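Side-chain contacts in racemase, putative (Roseobacter denitrificans, PDB 3TCS), which binds magnesium in an enolase-superfamily TIM barrel and is probably a racemase or hydro-lyase: residues 263-266 against 267-270; 186-189 against 190-194; 67-70 against 71-75; 375-378 against 379-383. All coordinates share one frame; numbering follows the deposited sequence.

Contact 1: 263-266 against 267-270; sequences PTWQ and RMID
W265 and M268 meet one helical turn apart, their side chains running side by side in the same direction. The methyl CE of M268 lies over one face of the indole, 4.1 Å from the centroid of the W265 six-membered ring and displaced toward its rim, a CH-pi contact. The sulfur comes in obliquely beside it, with M268 SD 3.7 Å from W265 CZ3, and completes a Met-aromatic pair. A bend at the last torsion of M268 (chi3 -54°) turns CE back over the ring. I269 CD1 adds a looser apolar touch, 4.2 Å from W265 CE3.

The polar side-chain contact is between Q266, which also touches M296, and the exposed D270. Q266 NE2 donates to D270 OD1 at 3.0 Å, with that oxygen almost in the amide plane of Q266; D270 OD1 is met on its syn side, 27° out of the carboxylate plane. Replacing Q266 by alanine removes the amide, and D270 OD1 would probably lose this donor, its carboxylate freer to turn.

Regular i to i+4 backbone bonds join the two segments, among them M268 N to T264 O at 2.9 Å. W265 NE1 is held by the carbonyl of D259, while V277 and V293 pack against its ring. This is the helix of a beta-alpha-beta unit in the TIM barrel, 262-270 joining strands 252-255 and 276-277, with the W265 side chain about 7 Å from that of the magnesium ligand E257.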
loop_
_atom_site.group_PDB
_atom_site.type_symbol
_atom_site.label_atom_id
_atom_site.label_comp_id
_atom_site.label_asym_id
_atom_site.label_seq_id
_atom_site.Cartn_x
_atom_site.Cartn_y
_atom_site.Cartn_z
ATOM N N PRO B 263 -0.589 5.233 -10.864
ATOM C CA PRO B 263 0.459 5.093 -11.881
ATOM C C PRO B 263 0.582 3.644 -12.368
ATOM O O PRO B 263 0.953 3.396 -13.513
ATOM C CB PRO B 263 1.717 5.606 -11.174
ATOM C CG PRO B 263 1.389 5.487 -9.708
ATOM C CD PRO B 263 -0.060 5.861 -9.642
ATOM N N THR B 264 0.254 2.685 -11.505
ATOM C CA THR B 264 0.308 1.281 -11.896
ATOM C C THR B 264 -0.842 1.019 -12.868
ATOM O O THR B 264 -0.694 0.265 -13.831
ATOM C CB THR B 264 0.188 0.349 -10.674
ATOM O OG1 THR B 264 1.338 0.524 -9.839
ATOM C CG2 THR B 264 0.109 -1.103 -11.111
ATOM N N TRP B 265 -1.989 1.641 -12.606
ATOM C CA TRP B 265 -3.139 1.509 -13.490
ATOM C C TRP B 265 -2.761 2.049 -14.872
ATOM O O TRP B 265 -3.072 1.439 -15.898
ATOM C CB TRP B 265 -4.332 2.300 -12.945
ATOM C CG TRP B 265 -5.266 1.469 -12.137
ATOM C CD1 TRP B 265 -5.498 1.557 -10.795
ATOM C CD2 TRP B 265 -6.090 0.403 -12.621
ATOM N NE1 TRP B 265 -6.417 0.609 -10.412
ATOM C CE2 TRP B 265 -6.797 -0.113 -11.514
ATOM C CE3 TRP B 265 -6.299 -0.167 -13.885
ATOM C CZ2 TRP B 265 -7.700 -1.176 -11.630
ATOM C CZ3 TRP B 265 -7.197 -1.226 -14.001
ATOM C CH2 TRP B 265 -7.886 -1.717 -12.876
ATOM N N GLN B 266 -2.085 3.196 -14.890
ATOM C CA GLN B 266 -1.663 3.800 -16.150
ATOM C C GLN B 266 -0.719 2.855 -16.902
ATOM O O GLN B 266 -0.820 2.696 -18.122
ATOM C CB GLN B 266 -0.956 5.136 -15.896
ATOM C CG GLN B 266 -0.681 5.937 -17.162
ATOM C CD GLN B 266 -1.927 6.607 -17.710
ATOM O OE1 GLN B 266 -2.491 7.504 -17.083
ATOM N NE2 GLN B 266 -2.364 6.169 -18.883
ATOM N N ARG B 267 0.202 2.231 -16.175
ATOM C CA ARG B 267 1.143 1.306 -16.799
ATOM C C ARG B 267 0.420 0.085 -17.367
ATOM O O ARG B 267 0.688 -0.339 -18.491
ATOM C CB ARG B 267 2.191 0.848 -15.786
ATOM C CG ARG B 267 3.279 -0.016 -16.390
ATOM C CD ARG B 267 4.110 -0.697 -15.316
ATOM N NE ARG B 267 5.127 -1.566 -15.900
ATOM C CZ ARG B 267 5.712 -2.571 -15.257
ATOM N NH1 ARG B 267 5.380 -2.846 -14.000
ATOM N NH2 ARG B 267 6.628 -3.307 -15.873
ATOM N N MET B 268 -0.494 -0.478 -16.580
ATOM C CA MET B 268 -1.259 -1.659 -16.995
ATOM C C MET B 268 -2.040 -1.401 -18.283
ATOM O O MET B 268 -2.047 -2.225 -19.204
ATOM C CB MET B 268 -2.249 -2.061 -15.893
ATOM C CG MET B 268 -2.999 -3.361 -16.169
ATOM S SD MET B 268 -4.528 -3.510 -15.205
ATOM C CE MET B 268 -3.903 -3.265 -13.528
ATOM N N ILE B 269 -2.703 -0.255 -18.339
ATOM C CA ILE B 269 -3.499 0.108 -19.502
ATOM C C ILE B 269 -2.633 0.474 -20.705
ATOM O O ILE B 269 -2.904 0.032 -21.825
ATOM C CB ILE B 269 -4.475 1.254 -19.138
ATOM C CG1 ILE B 269 -5.510 0.712 -18.137
ATOM C CG2 ILE B 269 -5.163 1.795 -20.390
ATOM C CD1 ILE B 269 -6.479 1.747 -17.586
ATOM N N ASP B 270 -1.580 1.251 -20.476
ATOM C CA ASP B 270 -0.680 1.642 -21.556
ATOM C C ASP B 270 -0.072 0.420 -22.250
ATOM O O ASP B 270 0.064 0.399 -23.476
ATOM C CB ASP B 270 0.469 2.515 -21.027
ATOM C CG ASP B 270 0.017 3.906 -20.605
ATOM O OD1 ASP B 270 -1.164 4.256 -20.803
ATOM O OD2 ASP B 270 0.861 4.661 -20.072
#

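Contact 2: 186-189 against 190-194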
loop_
_atom_site.group_PDB
_atom_site.type_symbol
_atom_site.label_atom_id
_atom_site.label_comp_id
_atom_site.label_asym_id
_atom_site.label_seq_id
_atom_site.Cartn_x
_atom_site.Cartn_y
_atom_site.Cartn_z
ATOM N N GLU B 186 -10.164 -28.660 -14.387
ATOM C CA GLU B 186 -10.459 -29.437 -15.583
ATOM C C GLU B 186 -11.918 -29.896 -15.584
ATOM O O GLU B 186 -12.548 -29.990 -16.636
ATOM C CB GLU B 186 -9.546 -30.667 -15.671
ATOM C CG GLU B 186 -8.121 -30.391 -16.132
ATOM C CD GLU B 186 -7.224 -29.829 -15.045
ATOM O OE1 GLU B 186 -7.676 -29.694 -13.886
ATOM O OE2 GLU B 186 -6.051 -29.530 -15.354
ATOM N N GLU B 187 -12.455 -30.181 -14.403
ATOM C CA GLU B 187 -13.836 -30.637 -14.295
ATOM C C GLU B 187 -14.866 -29.511 -14.310
ATOM O O GLU B 187 -15.900 -29.616 -14.966
ATOM C CB GLU B 187 -14.028 -31.465 -13.018
ATOM C CG GLU B 187 -15.491 -31.741 -12.692
ATOM C CD GLU B 187 -15.676 -32.578 -11.441
ATOM O OE1 GLU B 187 -14.819 -32.506 -10.533
ATOM O OE2 GLU B 187 -16.692 -33.295 -11.355
ATOM N N ILE B 188 -14.579 -28.427 -13.599
ATOM C CA ILE B 188 -15.533 -27.332 -13.510
ATOM C C ILE B 188 -15.845 -26.639 -14.837
ATOM O O ILE B 188 -16.973 -26.198 -15.053
ATOM C CB ILE B 188 -15.067 -26.287 -12.449
ATOM C CG1 ILE B 188 -16.271 -25.503 -11.927
ATOM C CG2 ILE B 188 -14.029 -25.351 -13.046
ATOM C CD1 ILE B 188 -15.955 -24.638 -10.709
ATOM N N ILE B 189 -14.868 -26.563 -15.736
ATOM C CA ILE B 189 -15.089 -25.894 -17.014
ATOM C C ILE B 189 -16.186 -26.559 -17.850
ATOM O O ILE B 189 -17.179 -25.916 -18.185
ATOM C CB ILE B 189 -13.764 -25.774 -17.803
ATOM C CG1 ILE B 189 -12.814 -24.847 -17.032
ATOM C CG2 ILE B 189 -14.025 -25.245 -19.204
ATOM C CD1 ILE B 189 -11.449 -24.682 -17.664
ATOM N N PRO B 190 -16.029 -27.848 -18.203
ATOM C CA PRO B 190 -17.088 -28.481 -18.993
ATOM C C PRO B 190 -18.392 -28.624 -18.204
ATOM O O PRO B 190 -19.473 -28.544 -18.778
ATOM C CB PRO B 190 -16.488 -29.839 -19.370
ATOM C CG PRO B 190 -15.511 -30.113 -18.262
ATOM C CD PRO B 190 -14.879 -28.756 -18.045
ATOM N N THR B 191 -18.287 -28.827 -16.893
ATOM C CA THR B 191 -19.477 -28.978 -16.055
ATOM C C THR B 191 -20.383 -27.753 -16.116
ATOM O O THR B 191 -21.603 -27.881 -16.209
ATOM C CB THR B 191 -19.105 -29.252 -14.572
ATOM O OG1 THR B 191 -18.479 -30.536 -14.466
ATOM C CG2 THR B 191 -20.351 -29.242 -13.692
ATOM N N MET B 192 -19.799 -26.562 -16.055
ATOM C CA MET B 192 -20.609 -25.347 -16.119
ATOM C C MET B 192 -21.302 -25.205 -17.477
ATOM O O MET B 192 -22.487 -24.874 -17.549
ATOM C CB MET B 192 -19.747 -24.116 -15.837
ATOM C CG MET B 192 -19.357 -23.966 -14.370
ATOM S SD MET B 192 -20.810 -23.900 -13.293
ATOM C CE MET B 192 -21.503 -22.336 -13.837
ATOM N N ARG B 193 -20.577 -25.464 -18.558
ATOM C CA ARG B 193 -21.186 -25.351 -19.877
ATOM C C ARG B 193 -22.294 -26.386 -20.063
ATOM O O ARG B 193 -23.363 -26.084 -20.600
ATOM C CB ARG B 193 -20.141 -25.515 -20.981
ATOM C CG ARG B 193 -20.755 -25.487 -22.379
ATOM C CD ARG B 193 -21.582 -24.219 -22.583
ATOM N NE ARG B 193 -20.720 -23.052 -22.728
ATOM C CZ ARG B 193 -21.120 -21.790 -22.622
ATOM N NH1 ARG B 193 -22.390 -21.497 -22.358
ATOM N NH2 ARG B 193 -20.237 -20.814 -22.790
ATOM N N ARG B 194 -22.039 -27.611 -19.615
ATOM C CA ARG B 194 -23.029 -28.673 -19.737
ATOM C C ARG B 194 -24.290 -28.368 -18.946
ATOM O O ARG B 194 -25.399 -28.441 -19.471
ATOM C CB ARG B 194 -22.460 -30.005 -19.236
ATOM C CG ARG B 194 -23.485 -31.127 -19.232
ATOM C CD ARG B 194 -22.943 -32.423 -18.641
ATOM N NE ARG B 194 -22.582 -32.305 -17.230
ATOM C CZ ARG B 194 -21.336 -32.360 -16.769
ATOM N NH1 ARG B 194 -20.324 -32.527 -17.607
ATOM N NH2 ARG B 194 -21.099 -32.264 -15.467
#
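T191 turns back on the preceding turn and grips the carbonyl of E187 with two donors. Its hydroxyl OG1 donates to E187 O at 2.8 Å from above the carbonyl plane, while T191 N reaches the same E187 O at 3.2 Å within that plane. The hydroxyl is placed there by chi1 of -67°, which sets OG1 beside the backbone N and opposite the carbonyl carbon. A weak bond from R194 NH2 to T191 OG1, 3.3 Å long, brings a third polar group to the cluster.

The proline beside it accounts for an interruption. P190 has no N-H to offer, and its ring carbon CD sits 3.0 Å from E186 O where the helical bond would otherwise run. Bonding resumes with T191 N and with M192 N, which donates to I188 O at 3.0 Å, though R193 N to I189 O is weak. The charged ends of E186 and R193 find partners outside the segments, E186 in a salt bridge with R214 and R193 on the carbonyls of G197, V200 and H225. On the apolar side, I188 CG1 and M192 CG approach to 4.2 Å.

E187 O is thus doubly satisfied, by hydroxyl and amide of one threonine, right next to a kink where E186 O lacks the N-H of residue 190.

Contact 3: 67-70 against 71-75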
loop_
_atom_site.group_PDB
_atom_site.type_symbol
_atom_site.label_atom_id
_atom_site.label_comp_id
_atom_site.label_asym_id
_atom_site.label_seq_id
_atom_site.Cartn_x
_atom_site.Cartn_y
_atom_site.Cartn_z
ATOM N N ARG B 67 -7.203 9.253 11.410
ATOM C CA ARG B 67 -5.811 9.599 11.648
ATOM C C ARG B 67 -5.136 10.237 10.441
ATOM O O ARG B 67 -4.362 11.190 10.582
ATOM C CB ARG B 67 -5.030 8.344 12.041
ATOM C CG ARG B 67 -3.580 8.586 12.466
ATOM C CD ARG B 67 -3.518 9.160 13.877
ATOM N NE ARG B 67 -4.031 8.208 14.857
ATOM C CZ ARG B 67 -3.339 7.180 15.339
ATOM N NH1 ARG B 67 -2.091 6.969 14.942
ATOM N NH2 ARG B 67 -3.899 6.353 16.211
ATOM N N GLN B 68 -5.443 9.731 9.251
ATOM C CA GLN B 68 -4.767 10.209 8.052
ATOM C C GLN B 68 -5.569 10.820 6.916
ATOM O O GLN B 68 -4.983 11.312 5.954
ATOM C CB GLN B 68 -3.916 9.063 7.506
ATOM C CG GLN B 68 -2.854 8.591 8.492
ATOM C CD GLN B 68 -2.208 7.284 8.071
ATOM O OE1 GLN B 68 -2.718 6.206 8.367
ATOM N NE2 GLN B 68 -1.091 7.377 7.366
ATOM N N VAL B 69 -6.893 10.783 6.993
ATOM C CA VAL B 69 -7.689 11.370 5.920
ATOM C C VAL B 69 -8.459 12.604 6.386
ATOM O O VAL B 69 -8.336 13.684 5.802
ATOM C CB VAL B 69 -8.685 10.345 5.336
ATOM C CG1 VAL B 69 -9.453 10.970 4.174
ATOM C CG2 VAL B 69 -7.936 9.109 4.863
ATOM N N ALA B 70 -9.244 12.440 7.444
ATOM C CA ALA B 70 -10.052 13.531 7.985
ATOM C C ALA B 70 -9.289 14.831 8.247
ATOM O O ALA B 70 -9.779 15.921 7.937
ATOM C CB ALA B 70 -10.747 13.073 9.265
ATOM N N PRO B 71 -8.079 14.742 8.818
ATOM C CA PRO B 71 -7.317 15.966 9.093
ATOM C C PRO B 71 -7.050 16.841 7.870
ATOM O O PRO B 71 -6.947 18.063 7.983
ATOM C CB PRO B 71 -6.026 15.435 9.708
ATOM C CG PRO B 71 -6.470 14.178 10.383
ATOM C CD PRO B 71 -7.369 13.563 9.343
ATOM N N TRP B 72 -6.947 16.221 6.700
ATOM C CA TRP B 72 -6.666 16.970 5.479
ATOM C C TRP B 72 -7.910 17.410 4.720
ATOM O O TRP B 72 -7.829 18.265 3.835
ATOM C CB TRP B 72 -5.783 16.133 4.554
ATOM C CG TRP B 72 -4.588 15.584 5.250
ATOM C CD1 TRP B 72 -4.307 14.271 5.481
ATOM C CD2 TRP B 72 -3.533 16.336 5.859
ATOM N NE1 TRP B 72 -3.143 14.155 6.203
ATOM C CE2 TRP B 72 -2.647 15.409 6.449
ATOM C CE3 TRP B 72 -3.251 17.703 5.964
ATOM C CZ2 TRP B 72 -1.496 15.805 7.136
ATOM C CZ3 TRP B 72 -2.106 18.098 6.649
ATOM C CH2 TRP B 72 -1.243 17.150 7.227
ATOM N N MET B 73 -9.059 16.839 5.069
ATOM C CA MET B 73 -10.300 17.167 4.377
ATOM C C MET B 73 -11.253 18.074 5.141
ATOM O O MET B 73 -12.025 18.821 4.533
ATOM C CB MET B 73 -11.016 15.878 3.974
ATOM C CG MET B 73 -10.195 15.031 3.017
ATOM S SD MET B 73 -11.059 13.592 2.394
ATOM C CE MET B 73 -11.998 14.324 1.049
ATOM N N LEU B 74 -11.204 18.016 6.467
ATOM C CA LEU B 74 -12.073 18.854 7.283
ATOM C C LEU B 74 -11.819 20.332 7.024
ATOM O O LEU B 74 -10.670 20.771 6.951
ATOM C CB LEU B 74 -11.861 18.553 8.769
ATOM C CG LEU B 74 -12.461 17.251 9.300
ATOM C CD1 LEU B 74 -12.083 17.082 10.762
ATOM C CD2 LEU B 74 -13.979 17.281 9.141
ATOM N N GLY B 75 -12.901 21.095 6.878
ATOM C CA GLY B 75 -12.779 22.524 6.643
ATOM C C GLY B 75 -12.435 22.934 5.220
ATOM O O GLY B 75 -12.394 24.124 4.907
#
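V69 and M73 form the apolar centre, their side chains lying side by side and pointing the same way. The sulfur does the touching: M73 SD is 3.6 Å from V69 CG1. With chi1 of -177° V69 carries CG1 beside its carbonyl carbon, on the side facing the next turn. L74 makes a more distant apolar approach, its CD1 4.5 Å from A70 CB.

Around this centre the helix is winding down. P71 supplies no amide hydrogen, and the turns that follow mix i to i+3 and i to i+4 bonds, some from above the carbonyl plane. W72 N donates to V69 O at 3.0 Å from well above it. A70 O is gripped twice, by L74 N at 2.9 Å close to the line of its C=O bond, and by M73 N at 3.1 Å from above the plane. A further bond from M73 N to V69 O is weak.

At the polar edge, Q68 O lies in the plane of the W72 indole, 3.1 Å from the ring carbon CD1. The indole NE1 has its hydrogen bond with E92, which also accepts from Q68 NE2, so one glutamate ties both side chains; Q68 OE1 bonds to Y99 OH of the second subunit. A leucine in place of W72 would probably leave E92 OE2 without its indole donor and strip Q68 O of its ring-edge neighbour.

M73 packs against helices 81-91 and 98-119, and V69 rests on L100 and A103 of the latter. A70 and L74 instead meet S386 of strand 382-387, while R67 pairs with D59 of the second subunit, placing this helix end between sheet, helices and dimer interface.

Contact 4: 375-378 against 379-383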
loop_
_atom_site.group_PDB
_atom_site.type_symbol
_atom_site.label_atom_id
_atom_site.label_comp_id
_atom_site.label_asym_id
_atom_site.label_seq_id
_atom_site.Cartn_x
_atom_site.Cartn_y
_atom_site.Cartn_z
ATOM N N PRO B 375 -30.846 1.321 11.282
ATOM C CA PRO B 375 -30.640 1.974 12.579
ATOM C C PRO B 375 -30.163 0.978 13.641
ATOM O O PRO B 375 -29.406 1.329 14.547
ATOM C CB PRO B 375 -32.018 2.546 12.899
ATOM C CG PRO B 375 -32.558 2.871 11.546
ATOM C CD PRO B 375 -32.177 1.645 10.738
ATOM N N GLU B 376 -30.622 -0.263 13.525
ATOM C CA GLU B 376 -30.240 -1.319 14.460
ATOM C C GLU B 376 -28.759 -1.645 14.288
ATOM O O GLU B 376 -28.031 -1.816 15.268
ATOM C CB GLU B 376 -31.093 -2.569 14.205
ATOM C CG GLU B 376 -30.662 -3.838 14.935
ATOM C CD GLU B 376 -30.700 -3.716 16.450
ATOM O OE1 GLU B 376 -31.588 -3.018 16.983
ATOM O OE2 GLU B 376 -29.843 -4.338 17.111
ATOM N N TRP B 377 -28.307 -1.726 13.040
ATOM C CA TRP B 377 -26.903 -2.028 12.797
ATOM C C TRP B 377 -26.061 -0.888 13.362
ATOM O O TRP B 377 -25.062 -1.121 14.044
ATOM C CB TRP B 377 -26.622 -2.179 11.295
ATOM C CG TRP B 377 -25.231 -2.673 11.014
ATOM C CD1 TRP B 377 -24.843 -3.966 10.831
ATOM C CD2 TRP B 377 -24.043 -1.880 10.921
ATOM N NE1 TRP B 377 -23.485 -4.030 10.627
ATOM C CE2 TRP B 377 -22.969 -2.763 10.677
ATOM C CE3 TRP B 377 -23.780 -0.506 11.022
ATOM C CZ2 TRP B 377 -21.648 -2.318 10.530
ATOM C CZ3 TRP B 377 -22.463 -0.062 10.877
ATOM C CH2 TRP B 377 -21.417 -0.967 10.632
ATOM N N LEU B 378 -26.463 0.348 13.078
ATOM C CA LEU B 378 -25.730 1.509 13.579
ATOM C C LEU B 378 -25.643 1.512 15.107
ATOM O O LEU B 378 -24.607 1.851 15.679
ATOM C CB LEU B 378 -26.395 2.805 13.100
ATOM C CG LEU B 378 -26.299 3.059 11.590
ATOM C CD1 LEU B 378 -27.116 4.280 11.213
ATOM C CD2 LEU B 378 -24.849 3.259 11.196
ATOM N N ALA B 379 -26.732 1.129 15.766
ATOM C CA ALA B 379 -26.757 1.099 17.228
ATOM C C ALA B 379 -25.661 0.203 17.801
ATOM O O ALA B 379 -25.101 0.504 18.858
ATOM C CB ALA B 379 -28.133 0.630 17.725
ATOM N N ARG B 380 -25.353 -0.889 17.103
ATOM C CA ARG B 380 -24.328 -1.823 17.563
ATOM C C ARG B 380 -22.913 -1.496 17.101
ATOM O O ARG B 380 -21.966 -2.167 17.501
ATOM C CB ARG B 380 -24.648 -3.246 17.098
ATOM C CG ARG B 380 -26.015 -3.754 17.489
ATOM C CD ARG B 380 -26.130 -5.249 17.220
ATOM N NE ARG B 380 -27.473 -5.730 17.526
ATOM C CZ ARG B 380 -27.807 -7.012 17.657
ATOM N NH1 ARG B 380 -26.891 -7.960 17.512
ATOM N NH2 ARG B 380 -29.064 -7.343 17.933
ATOM N N SER B 381 -22.763 -0.467 16.277
ATOM C CA SER B 381 -21.451 -0.110 15.735
ATOM C C SER B 381 -20.503 0.662 16.645
ATOM O O SER B 381 -20.892 1.199 17.683
ATOM C CB SER B 381 -21.634 0.708 14.458
ATOM O OG SER B 381 -22.074 2.020 14.779
ATOM N N GLN B 382 -19.241 0.709 16.230
ATOM C CA GLN B 382 -18.224 1.456 16.948
ATOM C C GLN B 382 -18.196 2.822 16.279
ATOM O O GLN B 382 -17.924 2.945 15.077
ATOM C CB GLN B 382 -16.857 0.792 16.826
ATOM C CG GLN B 382 -15.809 1.475 17.683
ATOM C CD GLN B 382 -14.450 0.828 17.565
ATOM O OE1 GLN B 382 -14.309 -0.388 17.731
ATOM N NE2 GLN B 382 -13.434 1.637 17.281
ATOM N N TYR B 383 -18.480 3.848 17.068
ATOM C CA TYR B 383 -18.548 5.216 16.577
ATOM C C TYR B 383 -17.270 6.018 16.791
ATOM O O TYR B 383 -16.607 5.875 17.811
ATOM C CB TYR B 383 -19.702 5.931 17.285
ATOM C CG TYR B 383 -19.860 7.395 16.949
ATOM C CD1 TYR B 383 -20.440 7.799 15.745
ATOM C CD2 TYR B 383 -19.472 8.383 17.855
ATOM C CE1 TYR B 383 -20.638 9.152 15.462
ATOM C CE2 TYR B 383 -19.663 9.737 17.580
ATOM C CZ TYR B 383 -20.249 10.113 16.386
ATOM O OH TYR B 383 -20.464 11.450 16.121
#
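L378 O is gripped by two donors from S381, whose hydroxyl and amide both turn back on it. S381 OG donates at 2.7 Å to L378 O, in the carbonyl plane and on a lone pair, whereas S381 N comes to the same oxygen at 3.0 Å from well above that plane. A chi1 of 74° puts OG between the backbone N and the carbonyl carbon of S381, from where it reaches L378 O. The two bonds tie S381 back to L378 in the preceding turn.

A salt bridge spans the exposed side. R380 NE donates to E376 OE2 at 2.8 Å, meeting the oxygen nearly along its C-O axis, and R380 NH2 adds a weak bond of 3.2 Å to E376 OE2. One carboxylate oxygen thus sits at the guanidinium edge, the two planes standing 83° apart. The bent E376 chain (chi2 61°) reaches the extended arginine across one helical turn.

W377 brings the apolar component: its CZ3 lies 3.8 Å from S381 CB, in an oblique approach. A379 N donates to P375 O in an ordinary helical bond.

S374 OG accepts from W377 N just before the segment. W377 packs edge-to-face with F38 of strand 37-43, and L378 and S381 touch F31 of strand 25-32. The short helix therefore lies against the antiparallel sheet, and the chain passes through S381 into its edge strand 382-387, beside strand 25-32.

Each contact joins neighbouring turns of its own helix, contacts 3 and 4 at a helix end, yet their chemistry follows their place in the fold. Contacts 1 and 2, both partly buried, lie on barrel helices, each in its own beta-alpha-beta unit, with nearest atoms about 22 Å apart; both pack apolar residues on their neighbours. Contact 3 is also partly buried, but belongs to the N-terminal domain and makes polar bonds to the second subunit, where contact 1 only packs R267 on its counterpart. Contact 4 is a surface contact, the one with a salt bridge between its segments. Contacts 3 and 4 share strand 382-387, which contact 4 enters and contact 3 packs against. Prolines interrupt the helical bonding in contacts 2 and 3, whereas contact 1 keeps it regular.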